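Local coordinates for beta-hexosaminidase (Neisseria gonorrhoeae, PDB 6JTJ), which probably cleaves terminal beta-1,4-linked N-acetylglucosamine from peptide-linked peptidoglycan fragments during cell-wall recycling, as a glycoside hydrolase of family 3, at residues V47-A52 against G70-F75; T119-M124 against G144-V149; R148-E153 against K198-G203; I291-L296 against D320-C325. All blocks are in the same frame, centred on the assembly; numbering follows the deposited sequence.

Interaction 1. Residues V47-A52 against G70-F75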
loop_
_atom_site.group_PDB
_atom_site.type_symbol
_atom_site.label_atom_id
_atom_site.label_comp_id
_atom_site.label_asym_id
_atom_site.label_seq_id
_atom_site.Cartn_x
_atom_site.Cartn_y
_atom_site.Cartn_z
ATOM N N VAL C 47 24.213 -1.760 8.947
ATOM C CA VAL C 47 23.073 -0.852 8.952
ATOM C C VAL C 47 23.026 -0.134 7.627
ATOM O O VAL C 47 24.048 0.368 7.170
ATOM C CB VAL C 47 23.188 0.183 10.086
ATOM C CG1 VAL C 47 22.063 1.203 10.019
ATOM C CG2 VAL C 47 23.185 -0.507 11.438
ATOM N N MET C 48 21.852 -0.075 7.021
ATOM C CA MET C 48 21.641 0.735 5.836
ATOM C C MET C 48 20.814 1.937 6.253
ATOM O O MET C 48 19.708 1.809 6.756
ATOM C CB MET C 48 20.929 -0.055 4.745
ATOM C CG MET C 48 20.663 0.736 3.474
ATOM S SD MET C 48 20.098 -0.273 2.067
ATOM C CE MET C 48 21.629 -0.527 1.187
ATOM N N ALA C 49 21.382 3.116 6.089
ATOM C CA ALA C 49 20.734 4.331 6.560
ATOM C C ALA C 49 20.284 5.117 5.347
ATOM O O ALA C 49 20.233 4.570 4.256
ATOM C CB ALA C 49 21.691 5.125 7.438
ATOM N N ASP C 50 19.943 6.386 5.535
ATOM C CA ASP C 50 19.553 7.224 4.417
ATOM C C ASP C 50 19.910 8.672 4.714
ATOM O O ASP C 50 20.578 8.957 5.690
ATOM C CB ASP C 50 18.063 7.047 4.117
ATOM C CG ASP C 50 17.176 7.572 5.211
ATOM O OD1 ASP C 50 17.689 8.127 6.216
ATOM O OD2 ASP C 50 15.944 7.394 5.072
ATOM N N ILE C 51 19.485 9.579 3.858
ATOM C CA ILE C 51 19.892 10.967 3.989
ATOM C C ILE C 51 18.729 11.874 3.641
ATOM O O ILE C 51 17.760 11.449 3.016
ATOM C CB ILE C 51 21.155 11.279 3.160
ATOM C CG1 ILE C 51 20.969 10.863 1.704
ATOM C CG2 ILE C 51 22.350 10.538 3.761
ATOM C CD1 ILE C 51 22.061 11.374 0.789
ATOM N N ALA C 52 18.831 13.127 4.069
ATOM C CA ALA C 52 17.677 14.012 4.096
ATOM C C ALA C 52 17.321 14.591 2.747
ATOM O O ALA C 52 16.142 14.630 2.378
ATOM C CB ALA C 52 17.914 15.126 5.100
ATOM N N GLY C 70 26.880 0.429 6.610
ATOM C CA GLY C 70 27.447 -0.222 5.417
ATOM C C GLY C 70 26.865 0.211 4.091
ATOM O O GLY C 70 27.441 -0.077 3.044
ATOM N N GLY C 71 25.734 0.916 4.114
ATOM C CA GLY C 71 25.103 1.376 2.880
ATOM C C GLY C 71 24.036 2.431 3.105
ATOM O O GLY C 71 23.719 2.782 4.231
ATOM N N ILE C 72 23.478 2.906 2.007
ATOM C CA ILE C 72 22.503 3.984 1.994
ATOM C C ILE C 72 21.400 3.655 0.989
ATOM O O ILE C 72 21.669 3.180 -0.111
ATOM C CB ILE C 72 23.173 5.299 1.542
ATOM C CG1 ILE C 72 24.163 5.804 2.604
ATOM C CG2 ILE C 72 22.148 6.371 1.199
ATOM C CD1 ILE C 72 23.546 6.099 3.958
ATOM N N ILE C 73 20.158 3.932 1.368
ATOM C CA ILE C 73 19.035 3.841 0.451
ATOM C C ILE C 73 18.591 5.257 0.133
ATOM O O ILE C 73 18.432 6.076 1.039
ATOM C CB ILE C 73 17.851 2.986 1.001
ATOM C CG1 ILE C 73 16.645 3.016 0.060
ATOM C CG2 ILE C 73 17.385 3.479 2.363
ATOM C CD1 ILE C 73 15.577 2.008 0.450
ATOM N N LEU C 74 18.381 5.527 -1.150
ATOM C CA LEU C 74 17.905 6.823 -1.597
ATOM C C LEU C 74 16.423 6.797 -1.951
ATOM O O LEU C 74 15.846 5.742 -2.240
ATOM C CB LEU C 74 18.701 7.291 -2.813
ATOM C CG LEU C 74 20.206 7.480 -2.576
ATOM C CD1 LEU C 74 20.905 7.822 -3.876
ATOM C CD2 LEU C 74 20.475 8.560 -1.532
ATOM N N PHE C 75 15.824 7.983 -1.907
ATOM C CA PHE C 75 14.408 8.178 -2.163
ATOM C C PHE C 75 14.234 9.374 -3.083
ATOM O O PHE C 75 15.208 10.044 -3.427
ATOM C CB PHE C 75 13.672 8.416 -0.849
ATOM C CG PHE C 75 13.685 7.231 0.066
ATOM C CD1 PHE C 75 12.818 6.182 -0.136
ATOM C CD2 PHE C 75 14.586 7.160 1.116
ATOM C CE1 PHE C 75 12.823 5.096 0.701
ATOM C CE2 PHE C 75 14.608 6.071 1.953
ATOM C CZ PHE C 75 13.715 5.039 1.750
HETATM O O HOH W 1 18.021 8.901 1.559
#
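Ala-49 sits between two rungs of a parallel ladder: its N donates to Gly-71 O at 3.0 Å, and its O accepts from Ile-73 N at 3.0 Å. A third backbone bond runs nearly straight from Gly-70 N to Val-47 O (2.9 Å, 175° at the hydrogen). Around these rungs the side chains divide between two faces. On one, Met-48 chi1 and chi2, both near 180°, carry SD to 4.1 Å from Ile-73 CB; the bend at chi3 turns CE over the Ile-72 backbone, 3.9 Å from Ile-72 O. On the other, Ile-72 folds CD1 back to 4.1 Å from Ala-49 CB. Just past the ladder a water accepts from Ile-51 N at 2.8 Å and lies within hydrogen-bonding distance of Ile-73 O, linking the two segments. Asp-50 OD2 stands 3.6 Å from Phe-75 CE2, the carboxylate and ring planes 81° apart; it is held by a salt bridge to Arg-77 and a hydrogen bond from Asn-326 N. Strand 47-49, helix 58-64 and strand 69-74 form a beta-alpha-beta unit, and Ile-73 touches the bound N-acetylglucosamine. Backbone bonds and apolar contacts thus give way to a water link and a buried carboxylate that Arg-77 would probably keep ionised.

Interaction 2. Residues T119-M124 against G144-V149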
loop_
_atom_site.group_PDB
_atom_site.type_symbol
_atom_site.label_atom_id
_atom_site.label_comp_id
_atom_site.label_asym_id
_atom_site.label_seq_id
_atom_site.Cartn_x
_atom_site.Cartn_y
_atom_site.Cartn_z
ATOM N N THR C 119 14.286 7.125 -18.264
ATOM C CA THR C 119 13.207 6.479 -18.980
ATOM C C THR C 119 12.139 6.086 -17.962
ATOM O O THR C 119 12.468 5.551 -16.907
ATOM C CB THR C 119 13.674 5.199 -19.655
ATOM O OG1 THR C 119 14.753 5.522 -20.509
ATOM C CG2 THR C 119 12.573 4.551 -20.470
ATOM N N ARG C 120 10.870 6.371 -18.278
ATOM C CA ARG C 120 9.762 5.951 -17.429
ATOM C C ARG C 120 9.565 4.456 -17.582
ATOM O O ARG C 120 9.427 3.954 -18.681
ATOM C CB ARG C 120 8.483 6.707 -17.792
ATOM C CG ARG C 120 7.377 6.575 -16.755
ATOM C CD ARG C 120 7.670 7.413 -15.522
ATOM N NE ARG C 120 6.560 7.370 -14.572
ATOM C CZ ARG C 120 6.345 6.418 -13.666
ATOM N NH1 ARG C 120 7.177 5.387 -13.543
ATOM N NH2 ARG C 120 5.278 6.500 -12.871
ATOM N N LEU C 121 9.567 3.737 -16.470
ATOM C CA LEU C 121 9.503 2.281 -16.490
ATOM C C LEU C 121 8.066 1.791 -16.352
ATOM O O LEU C 121 7.287 2.376 -15.599
ATOM C CB LEU C 121 10.341 1.706 -15.350
ATOM C CG LEU C 121 11.823 2.067 -15.366
ATOM C CD1 LEU C 121 12.434 1.811 -14.001
ATOM C CD2 LEU C 121 12.568 1.298 -16.439
ATOM N N PRO C 122 7.723 0.714 -17.054
ATOM C CA PRO C 122 6.394 0.185 -16.941
ATOM C C PRO C 122 6.249 -0.595 -15.664
ATOM O O PRO C 122 7.256 -1.069 -15.125
ATOM C CB PRO C 122 6.311 -0.789 -18.117
ATOM C CG PRO C 122 7.722 -1.273 -18.275
ATOM C CD PRO C 122 8.531 -0.037 -18.038
ATOM N N ALA C 123 5.016 -0.739 -15.188
ATOM C CA ALA C 123 4.737 -1.637 -14.084
ATOM C C ALA C 123 5.045 -3.083 -14.524
ATOM O O ALA C 123 4.873 -3.430 -15.686
ATOM C CB ALA C 123 3.289 -1.514 -13.669
ATOM N N MET C 124 5.498 -3.915 -13.600
ATOM C CA MET C 124 5.845 -5.293 -13.947
ATOM C C MET C 124 4.689 -6.120 -14.494
ATOM O O MET C 124 4.908 -7.046 -15.272
ATOM C CB MET C 124 6.482 -6.015 -12.763
ATOM C CG MET C 124 7.824 -5.456 -12.332
ATOM S SD MET C 124 9.074 -5.524 -13.636
ATOM C CE MET C 124 8.932 -3.905 -14.373
ATOM N N GLY C 144 13.950 -8.440 -20.303
ATOM C CA GLY C 144 15.406 -8.222 -20.390
ATOM C C GLY C 144 15.765 -6.795 -20.726
ATOM O O GLY C 144 16.685 -6.196 -20.137
ATOM N N GLN C 145 15.018 -6.206 -21.644
ATOM C CA GLN C 145 15.225 -4.800 -22.016
ATOM C C GLN C 145 14.851 -3.841 -20.902
ATOM O O GLN C 145 15.568 -2.872 -20.643
ATOM C CB GLN C 145 14.407 -4.440 -23.266
ATOM C CG GLN C 145 14.860 -5.163 -24.556
ATOM C CD GLN C 145 16.365 -4.971 -24.875
ATOM O OE1 GLN C 145 16.857 -3.849 -25.048
ATOM N NE2 GLN C 145 17.114 -6.076 -24.844
ATOM N N VAL C 146 13.756 -4.119 -20.209
ATOM C CA VAL C 146 13.381 -3.291 -19.050
ATOM C C VAL C 146 14.488 -3.338 -18.003
ATOM O O VAL C 146 14.930 -2.307 -17.524
ATOM C CB VAL C 146 12.030 -3.728 -18.443
ATOM C CG1 VAL C 146 11.782 -3.019 -17.122
ATOM C CG2 VAL C 146 10.895 -3.421 -19.417
ATOM N N GLY C 147 14.963 -4.532 -17.681
ATOM C CA GLY C 147 16.051 -4.682 -16.694
ATOM C C GLY C 147 17.311 -3.940 -17.077
ATOM O O GLY C 147 17.923 -3.245 -16.268
ATOM N N ARG C 148 17.673 -4.056 -18.347
ATOM C CA ARG C 148 18.852 -3.373 -18.860
ATOM C C ARG C 148 18.755 -1.858 -18.747
ATOM O O ARG C 148 19.688 -1.188 -18.301
ATOM C CB ARG C 148 19.085 -3.783 -20.318
ATOM C CG ARG C 148 20.414 -3.278 -20.874
ATOM C CD ARG C 148 20.583 -3.528 -22.362
ATOM N NE ARG C 148 21.798 -2.838 -22.836
ATOM C CZ ARG C 148 22.087 -2.558 -24.107
ATOM N NH1 ARG C 148 21.241 -2.907 -25.075
ATOM N NH2 ARG C 148 23.223 -1.914 -24.410
ATOM N N VAL C 149 17.632 -1.306 -19.185
ATOM C CA VAL C 149 17.451 0.137 -19.130
ATOM C C VAL C 149 17.415 0.611 -17.699
ATOM O O VAL C 149 18.075 1.578 -17.327
ATOM C CB VAL C 149 16.159 0.538 -19.859
ATOM C CG1 VAL C 149 15.818 2.000 -19.618
ATOM C CG2 VAL C 149 16.312 0.274 -21.354
#
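Val-146 presents both methyls to the loop 119-124, and all of its contacts there are apolar. CG2 lies 4.0 Å from Pro-122 CG, while CG1, anti to the backbone N (chi1 171°), is shared by two partners: Met-124 CE at 4.1 Å and, more loosely, Leu-121 CD2 at 4.4 Å. Both the Pro-122 ring and the Met-124 chain run antiparallel to the valine, so contact is along their flanks. Bends at chi2 and chi3 turn the Met-124 methyl back to the helix.

One turn further on, the contact becomes mixed. Val-149 CG1 meets the Thr-119 side chain at about a right angle, 3.9 Å from CB and 3.8 Å from OG1. That hydroxyl has its polar partner in Glu-153 OE2, on the same helix, so the loop is gripped by a hydrogen bond beside the methyl contact.

The arrangement is apolar packing of a loop on one helix of the domain: the loop between strand 111-112 and helix 124-134 lies along one side of helix 136-155. The Met-124 side chain is about 6 Å from that of Arg-180, a predicted substrate-binding residue. Helix 369-382 packs against both partners, with Val-378 touching Pro-122 and Val-149.

Interaction 3. Residues R148-E153 against K198-G203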
loop_
_atom_site.group_PDB
_atom_site.type_symbol
_atom_site.label_atom_id
_atom_site.label_comp_id
_atom_site.label_asym_id
_atom_site.label_seq_id
_atom_site.Cartn_x
_atom_site.Cartn_y
_atom_site.Cartn_z
ATOM N N ARG C 148 17.673 -4.056 -18.347
ATOM C CA ARG C 148 18.852 -3.373 -18.860
ATOM C C ARG C 148 18.755 -1.858 -18.747
ATOM O O ARG C 148 19.688 -1.188 -18.301
ATOM C CB ARG C 148 19.085 -3.783 -20.318
ATOM C CG ARG C 148 20.414 -3.278 -20.874
ATOM C CD ARG C 148 20.583 -3.528 -22.362
ATOM N NE ARG C 148 21.798 -2.838 -22.836
ATOM C CZ ARG C 148 22.087 -2.558 -24.107
ATOM N NH1 ARG C 148 21.241 -2.907 -25.075
ATOM N NH2 ARG C 148 23.223 -1.914 -24.410
ATOM N N VAL C 149 17.632 -1.306 -19.185
ATOM C CA VAL C 149 17.451 0.137 -19.130
ATOM C C VAL C 149 17.415 0.611 -17.699
ATOM O O VAL C 149 18.075 1.578 -17.327
ATOM C CB VAL C 149 16.159 0.538 -19.859
ATOM C CG1 VAL C 149 15.818 2.000 -19.618
ATOM C CG2 VAL C 149 16.312 0.274 -21.354
ATOM N N LEU C 150 16.617 -0.074 -16.888
ATOM C CA LEU C 150 16.462 0.278 -15.486
ATOM C C LEU C 150 17.827 0.392 -14.811
ATOM O O LEU C 150 18.156 1.410 -14.205
ATOM C CB LEU C 150 15.605 -0.809 -14.820
ATOM C CG LEU C 150 15.170 -0.705 -13.367
ATOM C CD1 LEU C 150 14.045 -1.709 -13.167
ATOM C CD2 LEU C 150 16.306 -0.991 -12.391
ATOM N N ALA C 151 18.602 -0.675 -14.922
ATOM C CA ALA C 151 19.879 -0.771 -14.230
ATOM C C ALA C 151 20.918 0.194 -14.807
ATOM O O ALA C 151 21.596 0.893 -14.054
ATOM C CB ALA C 151 20.403 -2.209 -14.281
ATOM N N THR C 152 21.021 0.252 -16.131
ATOM C CA THR C 152 22.062 1.060 -16.766
ATOM C C THR C 152 21.926 2.538 -16.406
ATOM O O THR C 152 22.903 3.186 -16.066
ATOM C CB THR C 152 22.078 0.888 -18.292
ATOM O OG1 THR C 152 22.226 -0.497 -18.632
ATOM C CG2 THR C 152 23.248 1.669 -18.895
ATOM N N GLU C 153 20.711 3.068 -16.452
ATOM C CA GLU C 153 20.519 4.474 -16.169
ATOM C C GLU C 153 20.884 4.777 -14.731
ATOM O O GLU C 153 21.395 5.865 -14.432
ATOM C CB GLU C 153 19.078 4.899 -16.486
ATOM C CG GLU C 153 18.766 4.835 -17.969
ATOM C CD GLU C 153 17.366 5.313 -18.338
ATOM O OE1 GLU C 153 16.562 5.650 -17.459
ATOM O OE2 GLU C 153 17.052 5.334 -19.538
ATOM N N LYS C 198 18.710 -11.000 -15.760
ATOM C CA LYS C 198 19.764 -10.959 -16.802
ATOM C C LYS C 198 19.924 -9.577 -17.402
ATOM O O LYS C 198 21.041 -9.104 -17.618
ATOM C CB LYS C 198 19.448 -11.950 -17.920
ATOM C CG LYS C 198 19.670 -13.390 -17.525
ATOM C CD LYS C 198 19.481 -14.346 -18.698
ATOM C CE LYS C 198 19.227 -15.742 -18.189
ATOM N NZ LYS C 198 18.333 -16.490 -19.106
ATOM N N GLY C 199 18.803 -8.885 -17.611
ATOM C CA GLY C 199 18.842 -7.493 -18.044
ATOM C C GLY C 199 19.540 -6.589 -17.054
ATOM O O GLY C 199 20.366 -5.740 -17.433
ATOM N N LEU C 200 19.186 -6.736 -15.772
ATOM C CA LEU C 200 19.813 -5.942 -14.718
ATOM C C LEU C 200 21.324 -6.130 -14.748
ATOM O O LEU C 200 22.070 -5.168 -14.584
ATOM C CB LEU C 200 19.263 -6.345 -13.327
ATOM C CG LEU C 200 17.778 -6.045 -13.017
ATOM C CD1 LEU C 200 17.384 -6.685 -11.701
ATOM C CD2 LEU C 200 17.513 -4.546 -12.989
ATOM N N ALA C 201 21.763 -7.379 -14.864
ATOM C CA ALA C 201 23.202 -7.701 -14.836
ATOM C C ALA C 201 23.935 -7.049 -16.012
ATOM O O ALA C 201 25.052 -6.576 -15.865
ATOM C CB ALA C 201 23.400 -9.206 -14.836
ATOM N N LYS C 202 23.284 -6.964 -17.166
ATOM C CA LYS C 202 23.854 -6.190 -18.279
ATOM C C LYS C 202 24.075 -4.748 -17.899
ATOM O O LYS C 202 25.057 -4.138 -18.325
ATOM C CB LYS C 202 22.961 -6.254 -19.500
ATOM C CG LYS C 202 23.341 -7.383 -20.411
ATOM C CD LYS C 202 22.373 -7.525 -21.560
ATOM C CE LYS C 202 22.495 -8.879 -22.216
ATOM N NZ LYS C 202 23.868 -9.448 -22.238
ATOM N N GLY C 203 23.175 -4.204 -17.090
ATOM C CA GLY C 203 23.304 -2.840 -16.613
ATOM C C GLY C 203 24.180 -2.679 -15.390
ATOM O O GLY C 203 24.233 -1.596 -14.809
#
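Leu-150 swings CG anti to its backbone N (chi1 -176°), whereas Leu-200 places CG anti to the carbonyl carbon; these torsions, with CD1 anti to CA in both residues, bring their CD2 methyls to 3.8 Å across the helix pair. Leu-200 CD2 also lies 3.9 Å from Ala-151 CB, the methyl that faces the partner helix and reaches Leu-200 O at 3.4 Å.

The result is a close parallel helix-helix contact, made possible by Gly-199, Ala-151 and Gly-203. The axes of 148-153 and 198-202 approach to 7.0 Å at a crossing angle of -30°, with Gly-199 against Arg-148 and Gly-203 against Thr-152. Arg-148 CA lies 3.2 Å from Gly-199 O, a CA-H...O contact bent to 133° at the hydrogen. Thr-152 OG1 lies 3.3 Å from Gly-203 CA, and the hydroxyl is turned back into its own helix, donating to Arg-148 O at 2.7 Å. That carbonyl also accepts from Thr-152 N, the two donors reaching it from opposite faces of its plane.

Two helices of the family 3 N-terminal domain, 136-155 and 186-202, are thus joined. A hydrogen bond between Gly-203 O and Ser-155 OG ties the second back to the first, while helices 359-367 and 369-382 supply Val-365 and Phe-371 against Arg-148 and Thr-152.

Interaction 4. Residues I291-L296 against D320-C325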
loop_
_atom_site.group_PDB
_atom_site.type_symbol
_atom_site.label_atom_id
_atom_site.label_comp_id
_atom_site.label_asym_id
_atom_site.label_seq_id
_atom_site.Cartn_x
_atom_site.Cartn_y
_atom_site.Cartn_z
ATOM N N ILE C 291 19.986 -10.964 3.516
ATOM C CA ILE C 291 18.624 -10.818 3.999
ATOM C C ILE C 291 18.545 -9.436 4.638
ATOM O O ILE C 291 19.162 -9.201 5.699
ATOM C CB ILE C 291 18.269 -11.914 4.994
ATOM C CG1 ILE C 291 18.376 -13.281 4.327
ATOM C CG2 ILE C 291 16.851 -11.715 5.522
ATOM C CD1 ILE C 291 18.211 -14.445 5.284
ATOM N N PHE C 292 17.823 -8.519 4.000
ATOM C CA PHE C 292 17.515 -7.232 4.609
ATOM C C PHE C 292 16.409 -7.353 5.649
ATOM O O PHE C 292 15.596 -8.256 5.571
ATOM C CB PHE C 292 17.056 -6.242 3.569
ATOM C CG PHE C 292 18.142 -5.752 2.680
ATOM C CD1 PHE C 292 19.156 -4.939 3.176
ATOM C CD2 PHE C 292 18.159 -6.098 1.341
ATOM C CE1 PHE C 292 20.149 -4.466 2.351
ATOM C CE2 PHE C 292 19.162 -5.636 0.512
ATOM C CZ PHE C 292 20.157 -4.817 1.016
ATOM N N SER C 293 16.364 -6.433 6.618
ATOM C CA SER C 293 15.263 -6.383 7.589
ATOM C C SER C 293 14.134 -5.575 6.969
ATOM O O SER C 293 14.306 -4.977 5.924
ATOM C CB SER C 293 15.705 -5.678 8.877
ATOM O OG SER C 293 15.712 -4.273 8.715
ATOM N N ASP C 294 12.985 -5.488 7.620
ATOM C CA ASP C 294 12.036 -4.401 7.196
ATOM C C ASP C 294 12.573 -3.080 7.728
ATOM O O ASP C 294 13.477 -3.095 8.557
ATOM C CB ASP C 294 10.566 -4.582 7.628
ATOM C CG ASP C 294 10.339 -5.759 8.538
ATOM O OD1 ASP C 294 11.342 -6.290 9.086
ATOM O OD2 ASP C 294 9.143 -6.140 8.676
ATOM N N ASP C 295 11.999 -1.960 7.280
ATOM C CA ASP C 295 12.277 -0.634 7.879
ATOM C C ASP C 295 11.843 -0.748 9.360
ATOM O O ASP C 295 10.661 -1.006 9.637
ATOM C CB ASP C 295 11.513 0.482 7.139
ATOM C CG ASP C 295 11.883 1.896 7.624
ATOM O OD1 ASP C 295 12.842 2.070 8.415
ATOM O OD2 ASP C 295 11.155 2.843 7.261
ATOM N N LEU C 296 12.819 -0.636 10.270
ATOM C CA LEU C 296 12.666 -0.815 11.735
ATOM C C LEU C 296 12.065 0.405 12.436
ATOM O O LEU C 296 11.745 0.326 13.619
ATOM C CB LEU C 296 14.036 -1.132 12.386
ATOM C CG LEU C 296 14.777 -2.377 11.870
ATOM C CD1 LEU C 296 16.007 -2.644 12.732
ATOM C CD2 LEU C 296 13.892 -3.615 11.816
ATOM N N ASP C 320 20.910 -9.905 7.786
ATOM C CA ASP C 320 22.298 -9.455 7.694
ATOM C C ASP C 320 22.389 -7.967 7.932
ATOM O O ASP C 320 23.334 -7.493 8.580
ATOM C CB ASP C 320 22.865 -9.731 6.300
ATOM C CG ASP C 320 23.004 -11.191 6.006
ATOM O OD1 ASP C 320 23.811 -11.865 6.675
ATOM O OD2 ASP C 320 22.322 -11.684 5.088
ATOM N N ILE C 321 21.428 -7.225 7.388
ATOM C CA ILE C 321 21.504 -5.788 7.304
ATOM C C ILE C 321 20.149 -5.178 7.666
ATOM O O ILE C 321 19.127 -5.606 7.148
ATOM C CB ILE C 321 21.864 -5.352 5.882
ATOM C CG1 ILE C 321 23.294 -5.769 5.527
ATOM C CG2 ILE C 321 21.721 -3.843 5.708
ATOM C CD1 ILE C 321 23.575 -5.860 4.034
ATOM N N VAL C 322 20.146 -4.204 8.568
ATOM C CA VAL C 322 18.912 -3.578 8.993
ATOM C C VAL C 322 18.745 -2.230 8.316
ATOM O O VAL C 322 19.695 -1.470 8.175
ATOM C CB VAL C 322 18.795 -3.430 10.533
ATOM C CG1 VAL C 322 18.750 -4.792 11.206
ATOM C CG2 VAL C 322 19.923 -2.599 11.124
ATOM N N LEU C 323 17.522 -1.961 7.900
ATOM C CA LEU C 323 17.170 -0.717 7.255
ATOM C C LEU C 323 16.549 0.221 8.270
ATOM O O LEU C 323 15.645 -0.177 8.993
ATOM C CB LEU C 323 16.143 -0.949 6.152
ATOM C CG LEU C 323 16.682 -1.052 4.740
ATOM C CD1 LEU C 323 17.579 -2.276 4.632
ATOM C CD2 LEU C 323 15.537 -1.112 3.728
ATOM N N VAL C 324 17.038 1.456 8.320
ATOM C CA VAL C 324 16.504 2.474 9.218
ATOM C C VAL C 324 16.335 3.739 8.417
ATOM O O VAL C 324 17.294 4.457 8.198
ATOM C CB VAL C 324 17.439 2.721 10.417
ATOM C CG1 VAL C 324 16.765 3.613 11.452
ATOM C CG2 VAL C 324 17.842 1.402 11.069
ATOM N N CYS C 325 15.112 3.978 7.955
ATOM C CA CYS C 325 14.824 5.035 7.018
ATOM C C CYS C 325 14.061 6.194 7.640
ATOM O O CYS C 325 13.245 6.017 8.527
ATOM C CB CYS C 325 14.006 4.470 5.857
ATOM S SG CYS C 325 14.776 3.022 5.086
#
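Ser-293 leans toward the neighbouring strand in a parallel pair, 291-295 beside 321-323, joined through helix 307-317 as a beta-alpha-beta crossover in the TIM-barrel, (beta/alpha)8-type catalytic domain known for this family 3 of glycosidases. Its CB packs 3.8 Å from Ile-321 O. Its OG stands between backbone N and carbonyl carbon (chi1 78°), a setting that points the hydroxyl at the second strand: there it accepts from Leu-323 N at 3.0 Å, with 164° at the hydrogen. The hydroxyl thus stands in for a backbone carbonyl in the ladder. OG also lies close to Asp-294 O, although the 2.5 Å separation is short enough to be doubtful; Asp-294 is the predicted nucleophile, and its side chain sets out away from strand 321-323. Before the serine hydroxyl, Ser-293 N donates to Ile-321 O; after it, Leu-296 N donates to Leu-323 O almost straight.

At the N-terminal end Asp-320 grips Ile-291 twice: its N donates to Ile-291 O, and its OD2 takes Ile-291 N at 2.9 Å through the anti lone pair. Salt bridges to Arg-282 and Arg-349 hold this carboxylate and would favour its ionised form. On the face that carries Phe-292, Ile-321 and Leu-323, Ile-321 CG2 touches the edge of the Phe-292 ring, 3.8 Å from CE1. Leu-323 CD1 comes obliquely to the same ring, and the Leu-323 side chain is also about 4 Å from the bound N-acetylglucosamine.

At the far end Asp-295 OD1 receives Cys-325 N at 3.0 Å from above the carboxylate plane, the donor standing 43° out of it.

How the interactions relate
Interactions 1 and 4 adjoin in one sheet, their centres 10 Å apart: strands 47-49 and 321-323 are neighbours, with probable hydrogen bonds linking Met-48 to Val-322 and Val-324, so residues from the start and the late part of the family domain are laid side by side. Interactions 2 and 3 form a second cluster, centres 8 Å apart, sharing Arg-148 and Val-149. The clusters stand apart, with interaction 2 about 26 Å from interaction 4 between centres. Along the chain, interaction 1 closes before interaction 2 opens, interaction 3 begins where interaction 2 ends, and interaction 4 comes last. The strand contacts thus reach the sugar-binding centre, while interactions 2 and 3 lie on helix 136-155, away from the sheet.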